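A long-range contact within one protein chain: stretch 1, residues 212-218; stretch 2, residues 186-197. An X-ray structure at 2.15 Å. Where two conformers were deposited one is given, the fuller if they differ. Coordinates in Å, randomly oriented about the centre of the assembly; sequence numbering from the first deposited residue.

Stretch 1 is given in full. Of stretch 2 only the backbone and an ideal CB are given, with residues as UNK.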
# COMPACT_ATOMS: atom_id res chain seq x y z
N CYS A 212 -5.03 -6.76 -1.16
CA CYS A 212 -5.20 -8.19 -1.33
C CYS A 212 -4.24 -8.63 -2.40
O CYS A 212 -4.42 -8.32 -3.58
CB CYS A 212 -6.64 -8.52 -1.74
SG CYS A 212 -7.80 -8.19 -0.40
N LYS A 213 -3.21 -9.35 -1.97
CA LYS A 213 -2.15 -9.81 -2.85
C LYS A 213 -1.66 -11.13 -2.26
O LYS A 213 -1.81 -11.35 -1.05
CB LYS A 213 -1.02 -8.78 -2.92
CG LYS A 213 -0.04 -9.06 -4.05
CD LYS A 213 1.38 -8.66 -3.70
CE LYS A 213 1.56 -7.20 -3.67
NZ LYS A 213 2.72 -6.79 -2.81
N ASP A 214 -1.09 -12.00 -3.08
CA ASP A 214 -0.67 -13.32 -2.59
C ASP A 214 0.77 -13.63 -3.00
O ASP A 214 1.27 -13.07 -3.99
CB ASP A 214 -1.63 -14.41 -3.11
CG ASP A 214 -1.75 -15.61 -2.17
OD1 ASP A 214 -0.92 -15.78 -1.25
OD2 ASP A 214 -2.70 -16.41 -2.36
N ALA A 215 1.43 -14.51 -2.26
CA ALA A 215 2.81 -14.86 -2.58
C ALA A 215 3.18 -16.23 -2.01
O ALA A 215 2.54 -16.72 -1.09
CB ALA A 215 3.77 -13.80 -2.05
N LEU A 216 4.24 -16.81 -2.57
CA LEU A 216 4.80 -18.06 -2.07
C LEU A 216 6.07 -17.75 -1.29
O LEU A 216 6.86 -16.89 -1.70
CB LEU A 216 5.15 -19.00 -3.24
CG LEU A 216 3.98 -19.48 -4.11
CD1 LEU A 216 4.49 -20.22 -5.36
CD2 LEU A 216 3.03 -20.39 -3.29
N TRP A 217 6.28 -18.42 -0.16
CA TRP A 217 7.53 -18.27 0.59
C TRP A 217 8.73 -18.68 -0.25
O TRP A 217 8.64 -19.58 -1.08
CB TRP A 217 7.52 -19.16 1.84
CG TRP A 217 6.53 -18.74 2.87
CD1 TRP A 217 5.28 -19.26 3.07
CD2 TRP A 217 6.70 -17.72 3.85
NE1 TRP A 217 4.66 -18.61 4.11
CE2 TRP A 217 5.51 -17.66 4.61
CE3 TRP A 217 7.74 -16.84 4.16
CZ2 TRP A 217 5.33 -16.77 5.66
CZ3 TRP A 217 7.56 -15.94 5.20
CH2 TRP A 217 6.36 -15.91 5.94
N ALA A 218 9.87 -18.03 -0.02
CA ALA A 218 11.13 -18.55 -0.53
C ALA A 218 11.46 -19.85 0.22
O ALA A 218 10.88 -20.11 1.27
CB ALA A 218 12.24 -17.52 -0.31
N UNK A 186 1.08 -10.19 1.54
CA UNK A 186 2.01 -10.83 0.63
C UNK A 186 3.42 -10.28 0.82
O UNK A 186 4.39 -11.02 0.65
CB UNK A 186 1.55 -10.64 -0.82
N UNK A 187 3.52 -9.00 1.19
CA UNK A 187 4.84 -8.39 1.39
C UNK A 187 5.67 -9.10 2.45
O UNK A 187 6.87 -9.28 2.29
CB UNK A 187 4.68 -6.92 1.78
N UNK A 188 5.03 -9.53 3.53
CA UNK A 188 5.78 -10.21 4.58
C UNK A 188 6.26 -11.59 4.18
O UNK A 188 7.26 -12.08 4.69
CB UNK A 188 4.92 -10.32 5.84
N UNK A 189 5.54 -12.21 3.25
CA UNK A 189 6.00 -13.46 2.67
C UNK A 189 7.14 -13.21 1.68
O UNK A 189 8.11 -13.97 1.63
CB UNK A 189 4.84 -14.18 1.98
N UNK A 190 7.02 -12.13 0.91
CA UNK A 190 8.04 -11.79 -0.07
C UNK A 190 9.37 -11.48 0.62
O UNK A 190 10.41 -12.01 0.23
CB UNK A 190 7.59 -10.60 -0.92
N UNK A 191 9.33 -10.67 1.67
CA UNK A 191 10.52 -10.41 2.48
C UNK A 191 10.96 -11.59 3.34
O UNK A 191 12.08 -11.61 3.84
CB UNK A 191 10.26 -9.20 3.38
N UNK A 192 10.07 -12.56 3.53
CA UNK A 192 10.39 -13.74 4.33
C UNK A 192 10.49 -13.47 5.83
O UNK A 192 11.15 -14.19 6.57
CB UNK A 192 11.71 -14.34 3.84
N UNK A 193 9.84 -12.41 6.28
CA UNK A 193 9.97 -11.98 7.67
C UNK A 193 9.17 -12.75 8.73
O UNK A 193 9.73 -13.18 9.75
CB UNK A 193 9.56 -10.51 7.75
N UNK A 194 7.87 -12.94 8.51
CA UNK A 194 7.02 -13.53 9.53
C UNK A 194 5.61 -13.78 9.05
O UNK A 194 5.19 -13.18 8.05
CB UNK A 194 6.98 -12.63 10.77
N UNK A 195 4.88 -14.66 9.73
CA UNK A 195 3.52 -15.00 9.32
C UNK A 195 2.63 -13.78 9.29
O UNK A 195 2.46 -13.10 10.30
CB UNK A 195 2.92 -16.05 10.26
N UNK A 196 2.05 -13.50 8.12
CA UNK A 196 1.26 -12.29 7.87
C UNK A 196 -0.06 -12.22 8.67
O UNK A 196 -0.42 -11.13 9.09
CB UNK A 196 0.95 -12.20 6.38
N UNK A 197 -0.75 -13.34 8.88
CA UNK A 197 -1.99 -13.27 9.65
C UNK A 197 -1.71 -12.96 11.13
O UNK A 197 -2.43 -12.18 11.75
CB UNK A 197 -2.76 -14.58 9.52

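Strand 214-216 and helix 186-190 run nearly parallel, their axes 7.1 Å apart at closest approach and 19° apart in direction.

Position 186 points its CA-to-CB bond toward the strand, and the ideal CB already lies 3.4 Å from Lys213 O and 4.1 Å from Ala215 CB. With so little space left, a small residue suits best. It is Ala186, whose CB packs 3.5 Å from Lys213 CD and 4.0 Å from Ala215 CB.

Position 187 points away, yet Lys213 NZ lies 5.0 Å from its ideal CB, within reach of a side chain that bends back. Asp, Asn, Glu or Gln would suit the charge. Asn187, in rotamer m, places OD1 2.7 Å from Lys213 NZ.

Position 188 points sideways with nothing of stretch 1 near its ideal CB, so stretch 1 sets little constraint; the residue is selenomethionine Met188.

Position 189 lies between the methyl of Ala215 and the indole of Trp217, its ideal CB 4.2 Å from Ala215 CB and 4.4 Å from Trp217 CE2. An apolar side chain is called for, and Val, Ile, Leu or Met could each serve. Ile189 CG2 sits over the face of the five-membered ring, 3.9 Å from the centroid in a CH-pi contact, and comes within 3.4 Å of Trp217 N; CG1 lies 3.7 Å from Trp217 CZ2. A water accepts from Ala218 N and donates to Ile189 O, joining the two backbones.

Position 190 points away, but a long apolar chain could turn back to Ala215 CB, 5.1 Å from the ideal CB. Leu, Met or Ile would do. Leu190 brings CD2 to 3.7 Å from Ala215 CB.

Position 191 points away from stretch 1, leaving the choice open; Tyr191 makes no contact with it.

At 192 the phi of 72° by itself favours glycine, though Asn or Asp could tolerate it. Gly192 lays its CA 3.7 Å from Trp217 CZ3, at the ring edge.

Position 193 points away, leaving the choice open; Thr193 makes a weak hydrogen bond from OG1 to Met188 O.

Position 194, extended at -175/160, also points away, so stretch 1 would allow many residues. Gly194 contributes backbone, its O 3.6 Å from Trp217 CH2 near the ring plane.

Position 195 precedes a helix, where Asn, Asp, Ser or Thr can cap. Asn195 OD1 accepts a weak capping bond from the backbone N of 197.

Position 196, at phi -67° in the first helical turn, admits proline among others; Pro196 CD approaches Trp217 CZ2 at 4.2 Å.

Position 197 is out of reach, so many residues would do; Ile197 makes no contact with stretch 1.

Stretch 2, residues 186-197: ANMILYGTGNPI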
# COMPACT_ATOMS: atom_id res chain seq x y z
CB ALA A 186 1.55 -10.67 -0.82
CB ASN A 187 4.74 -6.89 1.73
CG ASN A 187 4.28 -6.05 0.53
OD1 ASN A 187 4.17 -6.55 -0.59
ND2 ASN A 187 4.03 -4.76 0.76
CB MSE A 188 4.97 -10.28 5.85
CG MSE A 188 4.74 -8.92 6.46
SE MSE A 188 4.03 -9.24 8.21
CE MSE A 188 5.66 -9.88 9.11
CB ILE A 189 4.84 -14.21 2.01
CG1 ILE A 189 3.83 -14.61 3.09
CG2 ILE A 189 5.36 -15.43 1.27
CD1 ILE A 189 2.65 -15.39 2.57
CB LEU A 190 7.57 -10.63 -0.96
CG LEU A 190 6.42 -10.96 -1.91
CD1 LEU A 190 5.86 -9.70 -2.55
CD2 LEU A 190 6.87 -11.95 -3.00
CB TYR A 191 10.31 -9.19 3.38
CG TYR A 191 10.28 -7.88 2.62
CD1 TYR A 191 11.44 -7.31 2.13
CD2 TYR A 191 9.08 -7.21 2.42
CE1 TYR A 191 11.41 -6.11 1.43
CE2 TYR A 191 9.04 -6.02 1.73
CZ TYR A 191 10.20 -5.47 1.24
OH TYR A 191 10.13 -4.28 0.56
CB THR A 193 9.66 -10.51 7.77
OG1 THR A 193 8.40 -10.26 7.15
CG2 THR A 193 10.71 -9.74 7.02
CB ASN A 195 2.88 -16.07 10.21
CG ASN A 195 1.53 -16.53 9.66
OD1 ASN A 195 0.48 -15.97 9.98
ND2 ASN A 195 1.57 -17.55 8.79
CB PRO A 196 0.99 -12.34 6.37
CG PRO A 196 1.11 -13.80 6.00
CD PRO A 196 2.19 -14.33 6.90
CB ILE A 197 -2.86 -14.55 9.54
CG1 ILE A 197 -3.00 -15.00 8.08
CG2 ILE A 197 -4.25 -14.30 10.16
CD1 ILE A 197 -3.41 -13.90 7.13
O HOH W 1 10.08 -15.56 1.57
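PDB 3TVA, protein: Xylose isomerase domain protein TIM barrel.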